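Local coordinates for protein probable glutamine synthetase (Pseudomonas aeruginosa, PDB 4HPP) that is probably a glutamine synthetase family protein, with a catalytic-domain fold that holds magnesium and glutamic acid in a shared pocket, at residues V235-S240 against R334-T339; A311-P316 against N330-P335. All coordinates share one frame; numbering follows the deposited sequence.

Contact 1: V235-S240 against R334-T339. With GLU (glutamic acid), chain D.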
loop_
_atom_site.group_PDB
_atom_site.type_symbol
_atom_site.label_atom_id
_atom_site.label_comp_id
_atom_site.label_asym_id
_atom_site.label_seq_id
_atom_site.Cartn_x
_atom_site.Cartn_y
_atom_site.Cartn_z
ATOM N N VAL A 235 39.352 14.604 0.566
ATOM C CA VAL A 235 39.951 13.386 1.022
ATOM C C VAL A 235 41.253 13.894 1.628
ATOM O O VAL A 235 41.936 14.669 1.002
ATOM C CB VAL A 235 40.243 12.401 -0.134
ATOM C CG1 VAL A 235 41.298 11.340 0.267
ATOM C CG2 VAL A 235 38.976 11.687 -0.597
ATOM N N HIS A 236 41.596 13.468 2.835
ATOM C CA HIS A 236 42.857 13.885 3.442
ATOM C C HIS A 236 43.663 12.695 3.785
ATOM O O HIS A 236 43.172 11.729 4.360
ATOM C CB HIS A 236 42.665 14.714 4.711
ATOM C CG HIS A 236 41.930 16.007 4.503
ATOM N ND1 HIS A 236 41.234 16.601 5.496
ATOM C CD2 HIS A 236 41.760 16.815 3.357
ATOM C CE1 HIS A 236 40.650 17.742 5.016
ATOM N NE2 HIS A 236 40.965 17.868 3.714
ATOM N N LEU A 237 44.943 12.763 3.485
ATOM C CA LEU A 237 45.770 11.603 3.657
ATOM C C LEU A 237 46.700 11.975 4.801
ATOM O O LEU A 237 47.395 12.964 4.672
ATOM C CB LEU A 237 46.516 11.355 2.343
ATOM C CG LEU A 237 47.643 10.363 2.241
ATOM C CD1 LEU A 237 47.173 8.992 2.722
ATOM C CD2 LEU A 237 48.090 10.306 0.797
ATOM N N HIS A 238 46.652 11.227 5.916
ATOM C CA HIS A 238 47.619 11.343 7.021
ATOM C C HIS A 238 48.704 10.351 6.856
ATOM O O HIS A 238 48.434 9.167 6.738
ATOM C CB HIS A 238 46.949 11.053 8.349
ATOM C CG HIS A 238 45.908 12.053 8.715
ATOM N ND1 HIS A 238 46.205 13.193 9.399
ATOM C CD2 HIS A 238 44.548 12.087 8.447
ATOM C CE1 HIS A 238 45.089 13.932 9.565
ATOM N NE2 HIS A 238 44.057 13.244 9.002
ATOM N N LEU A 239 49.935 10.824 6.801
ATOM C CA LEU A 239 51.109 9.946 6.643
ATOM C C LEU A 239 52.083 10.121 7.784
ATOM O O LEU A 239 52.395 11.249 8.180
ATOM C CB LEU A 239 51.826 10.181 5.338
ATOM C CG LEU A 239 51.005 9.630 4.171
ATOM C CD1 LEU A 239 51.392 10.303 2.857
ATOM C CD2 LEU A 239 51.191 8.131 4.096
ATOM N N SER A 240 52.461 8.989 8.376
ATOM C CA SER A 240 53.570 8.929 9.314
ATOM C C SER A 240 54.572 7.953 8.698
ATOM O O SER A 240 54.210 7.109 7.855
ATOM C CB SER A 240 53.117 8.552 10.733
ATOM O OG SER A 240 52.852 7.168 10.896
ATOM N N ARG A 334 46.338 17.636 1.681
ATOM C CA ARG A 334 44.962 18.098 1.694
ATOM C C ARG A 334 44.361 18.290 0.319
ATOM O O ARG A 334 43.128 18.172 0.182
ATOM C CB ARG A 334 44.790 19.359 2.559
ATOM C CG ARG A 334 45.285 19.157 3.969
ATOM C CD ARG A 334 44.997 20.309 4.912
ATOM N NE ARG A 334 43.684 20.196 5.531
ATOM C CZ ARG A 334 42.676 21.016 5.255
ATOM N NH1 ARG A 334 41.487 20.858 5.861
ATOM N NH2 ARG A 334 42.878 22.006 4.372
ATOM N N PRO A 335 45.205 18.561 -0.704
ATOM C CA PRO A 335 44.596 18.760 -2.030
ATOM C C PRO A 335 44.290 17.421 -2.733
ATOM O O PRO A 335 44.848 17.054 -3.790
ATOM C CB PRO A 335 45.596 19.674 -2.759
ATOM C CG PRO A 335 46.724 19.919 -1.792
ATOM C CD PRO A 335 46.644 18.867 -0.722
ATOM N N MET A 336 43.377 16.682 -2.109
ATOM C CA MET A 336 43.074 15.339 -2.563
ATOM C C MET A 336 41.588 15.161 -2.454
ATOM O O MET A 336 40.970 15.788 -1.596
ATOM C CB MET A 336 43.829 14.319 -1.747
ATOM C CG MET A 336 43.728 12.943 -2.363
ATOM S SD MET A 336 44.509 11.650 -1.374
ATOM C CE MET A 336 46.257 11.749 -1.873
ATOM N N ASP A 337 41.010 14.392 -3.381
ATOM C CA ASP A 337 39.570 14.160 -3.419
ATOM C C ASP A 337 39.273 12.705 -3.812
ATOM O O ASP A 337 40.228 11.912 -4.074
ATOM C CB ASP A 337 38.840 15.196 -4.282
ATOM C CG ASP A 337 39.266 15.194 -5.739
ATOM O OD1 ASP A 337 39.692 16.269 -6.237
ATOM O OD2 ASP A 337 39.137 14.158 -6.421
ATOM N N ALA A 338 37.995 12.307 -3.794
ATOM C CA ALA A 338 37.681 10.873 -4.028
ATOM C C ALA A 338 37.623 10.434 -5.501
ATOM O O ALA A 338 37.359 9.252 -5.788
ATOM C CB ALA A 338 36.420 10.491 -3.315
ATOM N N THR A 339 37.845 11.367 -6.442
ATOM C CA THR A 339 37.927 11.008 -7.854
ATOM C C THR A 339 39.284 10.366 -8.133
ATOM O O THR A 339 39.521 9.833 -9.220
ATOM C CB THR A 339 37.743 12.218 -8.814
ATOM O OG1 THR A 339 38.801 13.144 -8.605
ATOM C CG2 THR A 339 36.447 12.903 -8.564
HETATM N N GLU D . 35.397 19.669 3.102
HETATM C CA GLU D . 36.836 20.152 3.151
HETATM C C GLU D . 37.732 19.731 1.964
HETATM O O GLU D . 37.336 19.791 0.806
HETATM C CB GLU D . 37.493 19.711 4.452
HETATM C CG GLU D . 36.957 20.421 5.665
HETATM C CD GLU D . 37.461 19.817 6.935
HETATM O OE1 GLU D . 38.212 20.522 7.626
HETATM O OE2 GLU D . 37.123 18.645 7.229
HETATM O OXT GLU D . 38.882 19.304 2.121
#

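Contact 2: A311-P316 against N330-P335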
loop_
_atom_site.group_PDB
_atom_site.type_symbol
_atom_site.label_atom_id
_atom_site.label_comp_id
_atom_site.label_asym_id
_atom_site.label_seq_id
_atom_site.Cartn_x
_atom_site.Cartn_y
_atom_site.Cartn_z
ATOM N N ALA A 311 48.424 23.412 2.151
ATOM C CA ALA A 311 48.308 22.171 1.395
ATOM C C ALA A 311 48.852 20.990 2.204
ATOM O O ALA A 311 48.371 19.877 2.049
ATOM C CB ALA A 311 49.005 22.283 0.028
ATOM N N LEU A 312 49.833 21.220 3.084
ATOM C CA LEU A 312 50.412 20.118 3.881
ATOM C C LEU A 312 50.412 20.569 5.307
ATOM O O LEU A 312 50.896 21.650 5.620
ATOM C CB LEU A 312 51.835 19.807 3.425
ATOM C CG LEU A 312 52.513 18.472 3.669
ATOM C CD1 LEU A 312 51.796 17.337 2.980
ATOM C CD2 LEU A 312 53.941 18.504 3.137
ATOM N N ARG A 313 49.833 19.766 6.188
ATOM C CA ARG A 313 49.625 20.213 7.557
ATOM C C ARG A 313 50.196 19.223 8.528
ATOM O O ARG A 313 49.947 18.030 8.434
ATOM C CB ARG A 313 48.137 20.436 7.834
ATOM C CG ARG A 313 47.794 20.744 9.294
ATOM C CD ARG A 313 46.338 21.156 9.450
ATOM N NE ARG A 313 45.415 20.015 9.378
ATOM C CZ ARG A 313 45.009 19.282 10.421
ATOM N NH1 ARG A 313 44.170 18.272 10.221
ATOM N NH2 ARG A 313 45.437 19.552 11.657
ATOM N N ILE A 314 51.000 19.736 9.441
ATOM C CA ILE A 314 51.490 18.989 10.583
ATOM C C ILE A 314 50.367 18.831 11.600
ATOM O O ILE A 314 49.767 19.821 12.026
ATOM C CB ILE A 314 52.652 19.736 11.252
ATOM C CG1 ILE A 314 53.764 20.039 10.230
ATOM C CG2 ILE A 314 53.195 18.907 12.400
ATOM C CD1 ILE A 314 54.544 21.306 10.520
ATOM N N CYS A 315 50.077 17.583 11.962
ATOM C CA CYS A 315 49.025 17.247 12.949
ATOM C C CYS A 315 49.697 16.967 14.275
ATOM O O CYS A 315 50.136 15.815 14.531
ATOM C CB CYS A 315 48.192 16.010 12.537
ATOM S SG CYS A 315 47.351 16.143 10.929
ATOM N N PRO A 316 49.761 18.005 15.130
ATOM C CA PRO A 316 50.582 17.909 16.319
ATOM C C PRO A 316 49.995 16.849 17.248
ATOM O O PRO A 316 48.850 16.410 17.061
ATOM C CB PRO A 316 50.466 19.303 16.935
ATOM C CG PRO A 316 49.091 19.761 16.549
ATOM C CD PRO A 316 48.707 19.024 15.280
ATOM N N ASN A 330 51.894 13.027 12.630
ATOM C CA ASN A 330 51.824 12.737 11.239
ATOM C C ASN A 330 51.688 14.017 10.441
ATOM O O ASN A 330 51.570 15.113 11.023
ATOM C CB ASN A 330 50.683 11.726 10.947
ATOM C CG ASN A 330 49.297 12.348 11.029
ATOM O OD1 ASN A 330 48.882 13.140 10.152
ATOM N ND2 ASN A 330 48.560 11.977 12.065
ATOM N N LEU A 331 51.712 13.857 9.121
ATOM C CA LEU A 331 51.475 14.936 8.187
ATOM C C LEU A 331 50.314 14.638 7.235
ATOM O O LEU A 331 50.248 13.598 6.545
ATOM C CB LEU A 331 52.761 15.227 7.399
ATOM C CG LEU A 331 53.934 15.849 8.190
ATOM C CD1 LEU A 331 55.248 15.168 7.860
ATOM C CD2 LEU A 331 54.012 17.308 7.821
ATOM N N GLU A 332 49.437 15.609 7.165
ATOM C CA GLU A 332 48.248 15.566 6.400
ATOM C C GLU A 332 48.341 16.415 5.108
ATOM O O GLU A 332 48.472 17.657 5.164
ATOM C CB GLU A 332 47.136 16.077 7.299
ATOM C CG GLU A 332 45.997 16.739 6.571
ATOM C CD GLU A 332 44.727 16.749 7.387
ATOM O OE1 GLU A 332 44.119 15.670 7.598
ATOM O OE2 GLU A 332 44.326 17.843 7.795
ATOM N N PHE A 333 48.267 15.709 3.963
ATOM C CA PHE A 333 48.136 16.232 2.578
ATOM C C PHE A 333 46.648 16.485 2.267
ATOM O O PHE A 333 45.791 15.645 2.544
ATOM C CB PHE A 333 48.763 15.205 1.597
ATOM C CG PHE A 333 48.713 15.588 0.121
ATOM C CD1 PHE A 333 47.529 15.456 -0.627
ATOM C CD2 PHE A 333 49.874 16.035 -0.540
ATOM C CE1 PHE A 333 47.483 15.799 -1.981
ATOM C CE2 PHE A 333 49.839 16.367 -1.888
ATOM C CZ PHE A 333 48.646 16.236 -2.606
ATOM N N ARG A 334 46.338 17.636 1.681
ATOM C CA ARG A 334 44.962 18.098 1.694
ATOM C C ARG A 334 44.361 18.290 0.319
ATOM O O ARG A 334 43.128 18.172 0.182
ATOM C CB ARG A 334 44.790 19.359 2.559
ATOM C CG ARG A 334 45.285 19.157 3.969
ATOM C CD ARG A 334 44.997 20.309 4.912
ATOM N NE ARG A 334 43.684 20.196 5.531
ATOM C CZ ARG A 334 42.676 21.016 5.255
ATOM N NH1 ARG A 334 41.487 20.858 5.861
ATOM N NH2 ARG A 334 42.878 22.006 4.372
ATOM N N PRO A 335 45.205 18.561 -0.704
ATOM C CA PRO A 335 44.596 18.760 -2.030
ATOM C C PRO A 335 44.290 17.421 -2.733
ATOM O O PRO A 335 44.848 17.054 -3.790
ATOM C CB PRO A 335 45.596 19.674 -2.759
ATOM C CG PRO A 335 46.724 19.919 -1.792
ATOM C CD PRO A 335 46.644 18.867 -0.722
#

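Contact 1: V235-S240 against R334-T339
The imidazole of His236 lies against the guanidinium of Arg334. Atom CE1 of His236 is 3.3 Å from NH1 of Arg334. The two flat groups are tilted 42° to each other, so this is not a parallel stack. NE of Arg334 stands over one face of the ring, displaced toward its rim. NE2 of His236 in turn stands over one face of the guanidinium, again off centre. The arginine chain bends at chi3, which turns NE out of line with CB, CG and CD. The bound glutamic acid meets both groups at their edges. His236 NE2 donates to OXT of the glutamic acid at 3.0 Å, with an N-H...O angle of 139°. OE1 of the glutamic acid lies in the guanidinium plane, 3.7 Å from NH1 of Arg334.

In the central sheet of the glutamine synthetase catalytic domain, strands 235-243 and 330-336 are antiparallel neighbours. Segment 334-339 turns a corner at Pro335, the centre of an inverse gamma turn. Arg290 binds the backbone O of Arg334 and also bonds to the glutamic acid. Just past the corner, Met336 O accepts from Val235 N at 2.9 Å.

The apolar side is carried by Val235, Leu237, Met336 and Ala338. CG1 of Val235 touches SD of Met336 at 3.6 Å. CG2 of Val235 packs on the backbone, 3.4 Å from N of Ala338. The Met336 chain runs extended to SD and then bends (chi3 -84°). This bend places CE of Met336 3.5 Å from CD2 of Leu237. Farther on, Asp337 OD2 accepts from Thr339 N through its anti lone pair, forming an Asx turn, while OD1 of Asp337 is hydrogen-bonded to Ser287 OG.

Contact 2: A311-P316 against N330-P335
Strands 312-315 and 330-334 form an antiparallel pair in the sheet of the glutamine synthetase catalytic domain. Arg313 and Glu332 are a hydrogen-bonded pair. Arg313 N donates to Glu332 O at 2.7 Å, and Glu332 N donates to Arg313 O at 2.8 Å. Farther along, Cys315 N reaches Asn330 O at 3.0 Å. Leu312 pairs with Phe333 and Ile314 with Leu331, as non-hydrogen-bonded pairs with side chains on one face.

The same Arg313 and Glu332 also meet through their side chains, which lie side by side and point the same way. OE2 of Glu332 takes three nitrogens. NH1 of Arg313 is the nearest, but its modelled distance of 2.5 Å to OE2 of Glu332 is doubtfully short. NE of Arg313 adds a weak bond to OE2 of Glu332 at 2.9 Å. NE of Arg334 approaches OE2 of Glu332 weakly, at 3.3 Å, with this oxygen near the plane of its guanidinium. This salt-bridge network probably eases the repulsion between the two arginines. The Arg313 chain is extended through CD and then bends (chi3 76°), bringing NE round to the carboxylate. The guanidinium and carboxylate planes stay 68° apart, so the pair is not a flat, two-pronged bridge. SG of Cys315 stands over one guanidinium face of Arg313, offset toward the rim, and also packs against CB of Glu332. Nearby, Asn330 OD1 accepts a hydrogen bond from His238 ND1.

The other side of the pair is apolar. CG1 of Ile314 meets CD2 of Leu331 at 3.7 Å, and CD1 of Leu312 packs near CB of Phe333. Leu271 and Leu274 of helix 261-281 cover Leu312 and Phe333, respectively. At the Pro335 corner, CB of Ala311 touches CG of Pro335 at 3.8 Å.

Overall arrangement
Strand 235-243 comes first in the chain. Contact 1 closes the long loop from 235-240 to 334-339, with 93 residues between its segments. That loop includes helix 261-281, which packs against residues of both contacts. Contact 2 closes a shorter connection of 13 residues, between 311-316 and 330-335. It falls almost wholly within the longer loop, and the two overlap at Arg334 and Pro335. Strand 330-336 is common to both and lies between strands 235-243 and 312-315. The contact centres are about 9 Å apart. Backbone bonding of Leu239 with Leu331 joins the two.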